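Local atomic coordinates of acetyl xylan esterase (Paenibacillus sp. R4, PDB entry 6AGQ), a protein that probably hydrolyses acetyl esters, removing acetyl groups from xylan and related substrates, as a cold-active esterase of the alpha/beta-hydrolase superfamily. Residues A[116-129]-A[153-167]. Sequence-based numbering, arbitrary orientation.
Sequences LAIDVRGQGGVTPD and YYKQVYLDCIRALDF
Arg121 reaches from the loop after strand 114-118 to Asp160 on helix 153-170, joining a central strand of the alpha/beta-hydrolase sheet to a helix packed against it. The grip is side-on: Arg121 NE gives a nearly straight bond to Asp160 OD2 (2.9 Å, 168°), and Arg121 NH1 a longer one to Asp160 OD1 (3.3 Å), each oxygen offering its syn lone pair. Guanidinium and carboxylate lie only 17° from coplanar. At another edge NH2 meets Asp129 OD1, whose partner oxygen OD2 is hydrogen-bonded to Tyr133 OH, and NH1 also pairs with Asp66. Three acids thus fix the group's rotation and probably stabilise its charge in this buried setting. Gln156 CB sits 3.5 Å above the guanidinium plane, over its centre. Arg121 CG rests on Val157 CG2, so arginine's aliphatic part is used as well as its charged end.

On the apolar side, size is matched to place. Ala164, small enough to let the strand come close, receives the branched ends of Leu116 (CD2) and Ile118 (CD1) on its methyl, and flat Phe167 lies obliquely beside the Leu116 methyls. Farther along, Val120 CG1 packs against Val157 CG1 at 3.7 Å.

Tyr153 secures the type II turn from Val120 to Gln123, whose third position is filled by Gly122 with a positive phi. With CG anti to the backbone N (chi1 -179°), the ring extends to the turn, and its hydroxyl both gives and accepts. Gln123 NE2 donates to Tyr153 OH at 3.0 Å, its OE1 being held by Ser96 N; the phenol proton goes to Arg121 O at 2.7 Å, with Tyr153 OH lying in the carbonyl plane.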
ATOM      1  N   LEU A 116     -12.502 -36.283 -11.843  1.00 25.08           N
ATOM      2  CA  LEU A 116     -12.438 -35.486 -13.088  1.00 23.14           C
ATOM      3  C   LEU A 116     -12.283 -34.026 -12.709  1.00 22.56           C
ATOM      4  O   LEU A 116     -13.070 -33.500 -11.904  1.00 24.05           O
ATOM      5  CB  LEU A 116     -13.726 -35.686 -13.933  1.00 22.14           C
ATOM      6  CG  LEU A 116     -13.974 -34.723 -15.119  1.00 21.16           C
ATOM      7  CD1 LEU A 116     -13.096 -35.053 -16.316  1.00 20.54           C
ATOM      8  CD2 LEU A 116     -15.451 -34.849 -15.470  1.00 22.40           C
ATOM      9  N   ALA A 117     -11.306 -33.365 -13.326  1.00 21.50           N
ATOM     10  CA  ALA A 117     -11.223 -31.933 -13.306  1.00 22.88           C
ATOM     11  C   ALA A 117     -11.367 -31.345 -14.697  1.00 24.31           C
ATOM     12  O   ALA A 117     -10.706 -31.785 -15.594  1.00 29.23           O
ATOM     13  CB  ALA A 117      -9.879 -31.524 -12.728  1.00 23.99           C
ATOM     14  N   ILE A 118     -12.128 -30.278 -14.848  1.00 24.78           N
ATOM     15  CA  ILE A 118     -12.372 -29.646 -16.143  1.00 27.87           C
ATOM     16  C   ILE A 118     -12.004 -28.149 -16.193  1.00 25.87           C
ATOM     17  O   ILE A 118     -12.014 -27.482 -15.187  1.00 25.58           O
ATOM     18  CB  ILE A 118     -13.885 -29.763 -16.535  1.00 32.35           C
ATOM     19  CG1 ILE A 118     -14.784 -29.043 -15.532  1.00 31.08           C
ATOM     20  CG2 ILE A 118     -14.310 -31.239 -16.635  1.00 33.96           C
ATOM     21  CD1 ILE A 118     -16.220 -28.995 -15.982  1.00 34.95           C
ATOM     22  N   ASP A 119     -11.620 -27.669 -17.361  1.00 27.55           N
ATOM     23  CA  ASP A 119     -11.564 -26.243 -17.682  1.00 27.64           C
ATOM     24  C   ASP A 119     -12.973 -25.590 -17.746  1.00 30.56           C
ATOM     25  O   ASP A 119     -13.890 -26.167 -18.266  1.00 33.13           O
ATOM     26  CB  ASP A 119     -10.996 -26.052 -19.043  1.00 28.58           C
ATOM     27  CG  ASP A 119      -9.457 -26.321 -19.164  1.00 31.03           C
ATOM     28  OD1 ASP A 119      -8.685 -26.343 -18.152  1.00 30.29           O
ATOM     29  OD2 ASP A 119      -9.045 -26.447 -20.351  1.00 30.63           O
ATOM     30  N   VAL A 120     -13.065 -24.330 -17.315  1.00 35.12           N
ATOM     31  CA  VAL A 120     -14.218 -23.463 -17.463  1.00 32.12           C
ATOM     32  C   VAL A 120     -13.885 -22.671 -18.720  1.00 33.92           C
ATOM     33  O   VAL A 120     -12.787 -22.156 -18.860  1.00 35.92           O
ATOM     34  CB  VAL A 120     -14.389 -22.485 -16.268  1.00 33.13           C
ATOM     35  CG1 VAL A 120     -15.540 -21.503 -16.515  1.00 34.07           C
ATOM     36  CG2 VAL A 120     -14.599 -23.235 -14.973  1.00 30.41           C
ATOM     37  N   ARG A 121     -14.833 -22.640 -19.639  1.00 30.48           N
ATOM     38  CA  ARG A 121     -14.646 -22.159 -20.973  1.00 29.88           C
ATOM     39  C   ARG A 121     -14.064 -20.724 -21.139  1.00 26.73           C
ATOM     40  O   ARG A 121     -14.490 -19.766 -20.509  1.00 24.69           O
ATOM     41  CB  ARG A 121     -15.959 -22.313 -21.725  1.00 32.45           C
ATOM     42  CG  ARG A 121     -17.095 -21.548 -21.082  1.00 34.30           C
ATOM     43  CD  ARG A 121     -18.169 -21.289 -22.079  1.00 33.56           C
ATOM     44  NE  ARG A 121     -18.671 -22.568 -22.556  1.00 35.26           N
ATOM     45  CZ  ARG A 121     -19.253 -22.750 -23.734  1.00 34.50           C
ATOM     46  NH1 ARG A 121     -19.717 -23.954 -24.039  1.00 29.02           N
ATOM     47  NH2 ARG A 121     -19.387 -21.709 -24.580  1.00 37.18           N
ATOM     48  N   GLY A 122     -12.981 -20.597 -21.894  1.00 22.68           N
ATOM     49  CA  GLY A 122     -12.409 -19.288 -22.081  1.00 20.76           C
ATOM     50  C   GLY A 122     -11.481 -18.826 -20.997  1.00 20.55           C
ATOM     51  O   GLY A 122     -10.924 -17.771 -21.141  1.00 19.93           O
ATOM     52  N   GLN A 123     -11.286 -19.577 -19.911  1.00 20.84           N
ATOM     53  CA  GLN A 123     -10.422 -19.085 -18.852  1.00 23.29           C
ATOM     54  C   GLN A 123      -8.941 -19.495 -19.041  1.00 23.80           C
ATOM     55  O   GLN A 123      -8.521 -19.647 -20.161  1.00 30.26           O
ATOM     56  CB  GLN A 123     -10.999 -19.387 -17.498  1.00 23.07           C
ATOM     57  CG  GLN A 123     -12.375 -18.754 -17.388  1.00 24.43           C
ATOM     58  CD  GLN A 123     -12.977 -18.838 -16.009  1.00 20.84           C
ATOM     59  OE1 GLN A 123     -12.318 -19.240 -15.067  1.00 22.24           O
ATOM     60  NE2 GLN A 123     -14.245 -18.466 -15.894  1.00 20.21           N
ATOM     61  N   GLY A 124      -8.150 -19.717 -18.001  1.00 23.41           N
ATOM     62  CA  GLY A 124      -6.710 -19.806 -18.183  1.00 25.35           C
ATOM     63  C   GLY A 124      -6.251 -21.127 -18.733  1.00 26.05           C
ATOM     64  O   GLY A 124      -5.178 -21.594 -18.357  1.00 30.39           O
ATOM     65  N   GLY A 125      -7.008 -21.709 -19.671  1.00 24.87           N
ATOM     66  CA  GLY A 125      -6.728 -23.079 -20.141  1.00 28.78           C
ATOM     67  C   GLY A 125      -6.697 -23.159 -21.650  1.00 25.91           C
ATOM     68  O   GLY A 125      -6.636 -22.115 -22.376  1.00 24.88           O
ATOM     69  N   VAL A 126      -6.683 -24.396 -22.117  1.00 27.62           N
ATOM     70  CA  VAL A 126      -6.731 -24.677 -23.562  1.00 28.23           C
ATOM     71  C   VAL A 126      -8.192 -24.719 -24.075  1.00 26.14           C
ATOM     72  O   VAL A 126      -8.409 -24.922 -25.253  1.00 29.22           O
ATOM     73  CB  VAL A 126      -5.941 -25.968 -23.948  1.00 31.27           C
ATOM     74  CG1 VAL A 126      -4.530 -25.939 -23.361  1.00 33.57           C
ATOM     75  CG2 VAL A 126      -6.665 -27.238 -23.544  1.00 36.92           C
ATOM     76  N   THR A 127      -9.181 -24.594 -23.194  1.00 23.76           N
ATOM     77  CA  THR A 127     -10.615 -24.663 -23.582  1.00 21.40           C
ATOM     78  C   THR A 127     -11.119 -23.272 -23.929  1.00 22.84           C
ATOM     79  O   THR A 127     -11.162 -22.389 -23.049  1.00 24.95           O
ATOM     80  CB  THR A 127     -11.426 -25.213 -22.451  1.00 21.65           C
ATOM     81  OG1 THR A 127     -10.935 -26.532 -22.102  1.00 25.98           O
ATOM     82  CG2 THR A 127     -12.927 -25.271 -22.820  1.00 22.53           C
ATOM     83  N   PRO A 128     -11.454 -23.029 -25.195  1.00 23.40           N
ATOM     84  CA  PRO A 128     -11.900 -21.690 -25.601  1.00 27.23           C
ATOM     85  C   PRO A 128     -13.397 -21.477 -25.282  1.00 29.30           C
ATOM     86  O   PRO A 128     -13.981 -22.352 -24.678  1.00 25.02           O
ATOM     87  CB  PRO A 128     -11.699 -21.710 -27.101  1.00 26.91           C
ATOM     88  CG  PRO A 128     -11.885 -23.106 -27.487  1.00 25.48           C
ATOM     89  CD  PRO A 128     -11.555 -23.979 -26.302  1.00 25.27           C
ATOM     90  N   ASP A 129     -13.957 -20.310 -25.662  1.00 30.24           N
ATOM     91  CA  ASP A 129     -15.366 -19.981 -25.471  1.00 33.06           C
ATOM     92  C   ASP A 129     -15.985 -19.621 -26.800  1.00 32.21           C
ATOM     93  O   ASP A 129     -15.809 -18.520 -27.263  1.00 31.29           O
ATOM     94  CB  ASP A 129     -15.515 -18.774 -24.536  1.00 32.80           C
ATOM     95  CG  ASP A 129     -17.023 -18.366 -24.273  1.00 37.87           C
ATOM     96  OD1 ASP A 129     -17.946 -19.200 -24.518  1.00 34.27           O
ATOM     97  OD2 ASP A 129     -17.264 -17.199 -23.809  1.00 36.11           O
ATOM     98  N   TYR A 153     -22.784 -15.424 -20.132  1.00 22.85           N
ATOM     99  CA  TYR A 153     -21.617 -16.343 -19.946  1.00 22.56           C
ATOM    100  C   TYR A 153     -21.847 -17.643 -19.147  1.00 23.19           C
ATOM    101  O   TYR A 153     -21.514 -18.772 -19.589  1.00 22.38           O
ATOM    102  CB  TYR A 153     -20.496 -15.579 -19.255  1.00 26.72           C
ATOM    103  CG  TYR A 153     -19.245 -16.358 -19.018  1.00 23.81           C
ATOM    104  CD1 TYR A 153     -18.389 -16.673 -20.087  1.00 26.03           C
ATOM    105  CD2 TYR A 153     -18.924 -16.782 -17.772  1.00 23.33           C
ATOM    106  CE1 TYR A 153     -17.224 -17.399 -19.898  1.00 24.95           C
ATOM    107  CE2 TYR A 153     -17.777 -17.516 -17.553  1.00 23.73           C
ATOM    108  CZ  TYR A 153     -16.932 -17.834 -18.629  1.00 24.98           C
ATOM    109  OH  TYR A 153     -15.803 -18.553 -18.421  1.00 21.04           O
ATOM    110  N   TYR A 154     -22.475 -17.518 -17.987  1.00 24.47           N
ATOM    111  CA  TYR A 154     -22.578 -18.677 -17.108  1.00 24.77           C
ATOM    112  C   TYR A 154     -23.641 -19.639 -17.531  1.00 25.71           C
ATOM    113  O   TYR A 154     -23.675 -20.749 -16.962  1.00 24.89           O
ATOM    114  CB  TYR A 154     -22.629 -18.339 -15.592  1.00 24.48           C
ATOM    115  CG  TYR A 154     -21.257 -17.966 -14.995  1.00 22.89           C
ATOM    116  CD1 TYR A 154     -20.292 -18.952 -14.703  1.00 21.14           C
ATOM    117  CD2 TYR A 154     -20.961 -16.633 -14.666  1.00 22.65           C
ATOM    118  CE1 TYR A 154     -19.037 -18.623 -14.192  1.00 23.28           C
ATOM    119  CE2 TYR A 154     -19.738 -16.284 -14.102  1.00 23.96           C
ATOM    120  CZ  TYR A 154     -18.773 -17.265 -13.874  1.00 23.78           C
ATOM    121  OH  TYR A 154     -17.584 -16.912 -13.333  1.00 24.49           O
ATOM    122  N   LYS A 155     -24.454 -19.320 -18.544  1.00 22.06           N
ATOM    123  CA  LYS A 155     -25.402 -20.317 -18.994  1.00 24.57           C
ATOM    124  C   LYS A 155     -24.686 -21.537 -19.591  1.00 25.42           C
ATOM    125  O   LYS A 155     -24.854 -22.621 -19.113  1.00 27.88           O
ATOM    126  CB  LYS A 155     -26.412 -19.773 -19.983  1.00 25.80           C
ATOM    127  CG  LYS A 155     -27.496 -20.779 -20.324  1.00 27.90           C
ATOM    128  CD  LYS A 155     -28.449 -20.262 -21.412  1.00 30.31           C
ATOM    129  CE  LYS A 155     -28.168 -20.890 -22.738  1.00 32.31           C
ATOM    130  NZ  LYS A 155     -28.988 -20.212 -23.771  1.00 35.31           N
ATOM    131  N   GLN A 156     -23.894 -21.342 -20.628  1.00 23.77           N
ATOM    132  CA  GLN A 156     -23.141 -22.412 -21.200  1.00 25.21           C
ATOM    133  C   GLN A 156     -22.106 -22.983 -20.216  1.00 26.90           C
ATOM    134  O   GLN A 156     -21.856 -24.201 -20.249  1.00 24.06           O
ATOM    135  CB  GLN A 156     -22.480 -22.003 -22.535  1.00 26.59           C
ATOM    136  CG  GLN A 156     -23.466 -21.941 -23.691  1.00 28.92           C
ATOM    137  CD  GLN A 156     -23.921 -23.323 -24.162  1.00 33.05           C
ATOM    138  OE1 GLN A 156     -23.184 -24.306 -24.062  1.00 36.37           O
ATOM    139  NE2 GLN A 156     -25.152 -23.405 -24.634  1.00 35.94           N
ATOM    140  N   VAL A 157     -21.578 -22.187 -19.267  1.00 23.93           N
ATOM    141  CA  VAL A 157     -20.682 -22.781 -18.231  1.00 22.73           C
ATOM    142  C   VAL A 157     -21.399 -23.832 -17.386  1.00 22.61           C
ATOM    143  O   VAL A 157     -20.869 -24.946 -17.157  1.00 23.01           O
ATOM    144  CB  VAL A 157     -20.022 -21.669 -17.361  1.00 24.95           C
ATOM    145  CG1 VAL A 157     -19.113 -22.241 -16.315  1.00 23.37           C
ATOM    146  CG2 VAL A 157     -19.225 -20.721 -18.264  1.00 25.37           C
ATOM    147  N   TYR A 158     -22.625 -23.510 -16.924  1.00 23.46           N
ATOM    148  CA  TYR A 158     -23.370 -24.444 -16.077  1.00 22.72           C
ATOM    149  C   TYR A 158     -23.737 -25.691 -16.832  1.00 22.86           C
ATOM    150  O   TYR A 158     -23.684 -26.808 -16.297  1.00 24.50           O
ATOM    151  CB  TYR A 158     -24.623 -23.821 -15.463  1.00 20.18           C
ATOM    152  CG  TYR A 158     -24.375 -22.819 -14.354  1.00 20.72           C
ATOM    153  CD1 TYR A 158     -23.135 -22.226 -14.152  1.00 21.25           C
ATOM    154  CD2 TYR A 158     -25.390 -22.432 -13.530  1.00 20.26           C
ATOM    155  CE1 TYR A 158     -22.935 -21.300 -13.145  1.00 21.12           C
ATOM    156  CE2 TYR A 158     -25.181 -21.442 -12.559  1.00 21.19           C
ATOM    157  CZ  TYR A 158     -23.972 -20.915 -12.368  1.00 20.11           C
ATOM    158  OH  TYR A 158     -23.749 -19.970 -11.412  1.00 24.32           O
ATOM    159  N   LEU A 159     -24.098 -25.523 -18.085  1.00 25.36           N
ATOM    160  CA  LEU A 159     -24.342 -26.707 -18.932  1.00 25.73           C
ATOM    161  C   LEU A 159     -23.100 -27.579 -19.130  1.00 24.61           C
ATOM    162  O   LEU A 159     -23.215 -28.806 -19.154  1.00 24.47           O
ATOM    163  CB  LEU A 159     -24.884 -26.248 -20.309  1.00 24.73           C
ATOM    164  CG  LEU A 159     -26.235 -25.579 -20.240  1.00 27.52           C
ATOM    165  CD1 LEU A 159     -26.644 -25.084 -21.617  1.00 28.80           C
ATOM    166  CD2 LEU A 159     -27.343 -26.460 -19.672  1.00 30.75           C
ATOM    167  N   ASP A 160     -21.932 -26.974 -19.371  1.00 26.37           N
ATOM    168  CA  ASP A 160     -20.646 -27.758 -19.446  1.00 27.49           C
ATOM    169  C   ASP A 160     -20.426 -28.584 -18.168  1.00 29.46           C
ATOM    170  O   ASP A 160     -19.944 -29.730 -18.231  1.00 24.64           O
ATOM    171  CB  ASP A 160     -19.443 -26.877 -19.590  1.00 28.29           C
ATOM    172  CG  ASP A 160     -19.454 -26.022 -20.866  1.00 35.48           C
ATOM    173  OD1 ASP A 160     -20.145 -26.390 -21.859  1.00 33.41           O
ATOM    174  OD2 ASP A 160     -18.770 -24.932 -20.865  1.00 38.64           O
ATOM    175  N   CYS A 161     -20.820 -27.992 -17.021  1.00 31.75           N
ATOM    176  CA  CYS A 161     -20.654 -28.573 -15.702  1.00 30.62           C
ATOM    177  C   CYS A 161     -21.575 -29.727 -15.472  1.00 31.97           C
ATOM    178  O   CYS A 161     -21.228 -30.598 -14.697  1.00 28.27           O
ATOM    179  CB  CYS A 161     -20.787 -27.522 -14.563  1.00 32.14           C
ATOM    180  SG  CYS A 161     -19.437 -26.294 -14.552  1.00 35.76           S
ATOM    181  N   ILE A 162     -22.771 -29.685 -16.066  1.00 30.16           N
ATOM    182  CA  ILE A 162     -23.718 -30.814 -16.018  1.00 29.94           C
ATOM    183  C   ILE A 162     -23.253 -31.912 -16.986  1.00 30.44           C
ATOM    184  O   ILE A 162     -23.357 -33.149 -16.736  1.00 26.51           O
ATOM    185  CB  ILE A 162     -25.157 -30.323 -16.371  1.00 33.75           C
ATOM    186  CG1 ILE A 162     -25.771 -29.595 -15.145  1.00 37.11           C
ATOM    187  CG2 ILE A 162     -26.081 -31.464 -16.868  1.00 36.40           C
ATOM    188  CD1 ILE A 162     -26.974 -28.727 -15.533  1.00 37.79           C
ATOM    189  N   ARG A 163     -22.729 -31.461 -18.116  1.00 26.12           N
ATOM    190  CA  ARG A 163     -22.158 -32.401 -19.060  1.00 26.95           C
ATOM    191  C   ARG A 163     -20.902 -33.128 -18.527  1.00 24.47           C
ATOM    192  O   ARG A 163     -20.656 -34.260 -18.957  1.00 24.89           O
ATOM    193  CB  ARG A 163     -21.933 -31.703 -20.400  1.00 27.84           C
ATOM    194  CG  ARG A 163     -23.254 -31.371 -21.055  1.00 26.93           C
ATOM    195  CD  ARG A 163     -23.107 -30.342 -22.146  1.00 26.80           C
ATOM    196  NE  ARG A 163     -22.578 -30.940 -23.372  1.00 28.21           N
ATOM    197  CZ  ARG A 163     -23.264 -31.651 -24.254  1.00 28.77           C
ATOM    198  NH1 ARG A 163     -24.587 -31.890 -24.110  1.00 26.61           N
ATOM    199  NH2 ARG A 163     -22.611 -32.105 -25.327  1.00 27.55           N
ATOM    200  N   ALA A 164     -20.154 -32.542 -17.588  1.00 20.67           N
ATOM    201  CA  ALA A 164     -19.149 -33.301 -16.834  1.00 21.77           C
ATOM    202  C   ALA A 164     -19.752 -34.479 -16.034  1.00 24.20           C
ATOM    203  O   ALA A 164     -19.152 -35.517 -15.882  1.00 24.59           O
ATOM    204  CB  ALA A 164     -18.363 -32.387 -15.914  1.00 22.35           C
ATOM    205  N   LEU A 165     -20.960 -34.324 -15.525  1.00 26.35           N
ATOM    206  CA  LEU A 165     -21.636 -35.462 -14.865  1.00 27.55           C
ATOM    207  C   LEU A 165     -22.054 -36.505 -15.905  1.00 30.06           C
ATOM    208  O   LEU A 165     -21.952 -37.682 -15.617  1.00 29.83           O
ATOM    209  CB  LEU A 165     -22.860 -35.029 -14.089  1.00 24.84           C
ATOM    210  CG  LEU A 165     -22.678 -33.836 -13.158  1.00 28.74           C
ATOM    211  CD1 LEU A 165     -24.040 -33.332 -12.655  1.00 30.80           C
ATOM    212  CD2 LEU A 165     -21.712 -34.163 -12.028  1.00 31.14           C
ATOM    213  N   ASP A 166     -22.489 -36.079 -17.105  1.00 34.41           N
ATOM    214  CA  ASP A 166     -22.742 -37.004 -18.264  1.00 33.67           C
ATOM    215  C   ASP A 166     -21.451 -37.751 -18.615  1.00 29.35           C
ATOM    216  O   ASP A 166     -21.492 -38.922 -18.933  1.00 27.73           O
ATOM    217  CB  ASP A 166     -23.198 -36.291 -19.605  1.00 36.70           C
ATOM    218  CG  ASP A 166     -24.548 -35.496 -19.505  1.00 42.42           C
ATOM    219  OD1 ASP A 166     -25.303 -35.671 -18.537  1.00 46.54           O
ATOM    220  OD2 ASP A 166     -24.858 -34.685 -20.441  1.00 47.13           O
ATOM    221  N   PHE A 167     -20.319 -37.059 -18.629  1.00 25.87           N
ATOM    222  CA  PHE A 167     -19.047 -37.749 -18.921  1.00 28.27           C
ATOM    223  C   PHE A 167     -18.724 -38.807 -17.864  1.00 27.50           C
ATOM    224  O   PHE A 167     -18.463 -39.976 -18.229  1.00 24.69           O
ATOM    225  CB  PHE A 167     -17.853 -36.821 -19.044  1.00 29.30           C
ATOM    226  CG  PHE A 167     -16.535 -37.556 -19.233  1.00 31.73           C
ATOM    227  CD1 PHE A 167     -16.166 -38.042 -20.482  1.00 32.72           C
ATOM    228  CD2 PHE A 167     -15.676 -37.806 -18.125  1.00 30.32           C
ATOM    229  CE1 PHE A 167     -14.968 -38.749 -20.631  1.00 34.15           C
ATOM    230  CE2 PHE A 167     -14.471 -38.487 -18.265  1.00 30.73           C
ATOM    231  CZ  PHE A 167     -14.106 -38.960 -19.520  1.00 31.74           C
TER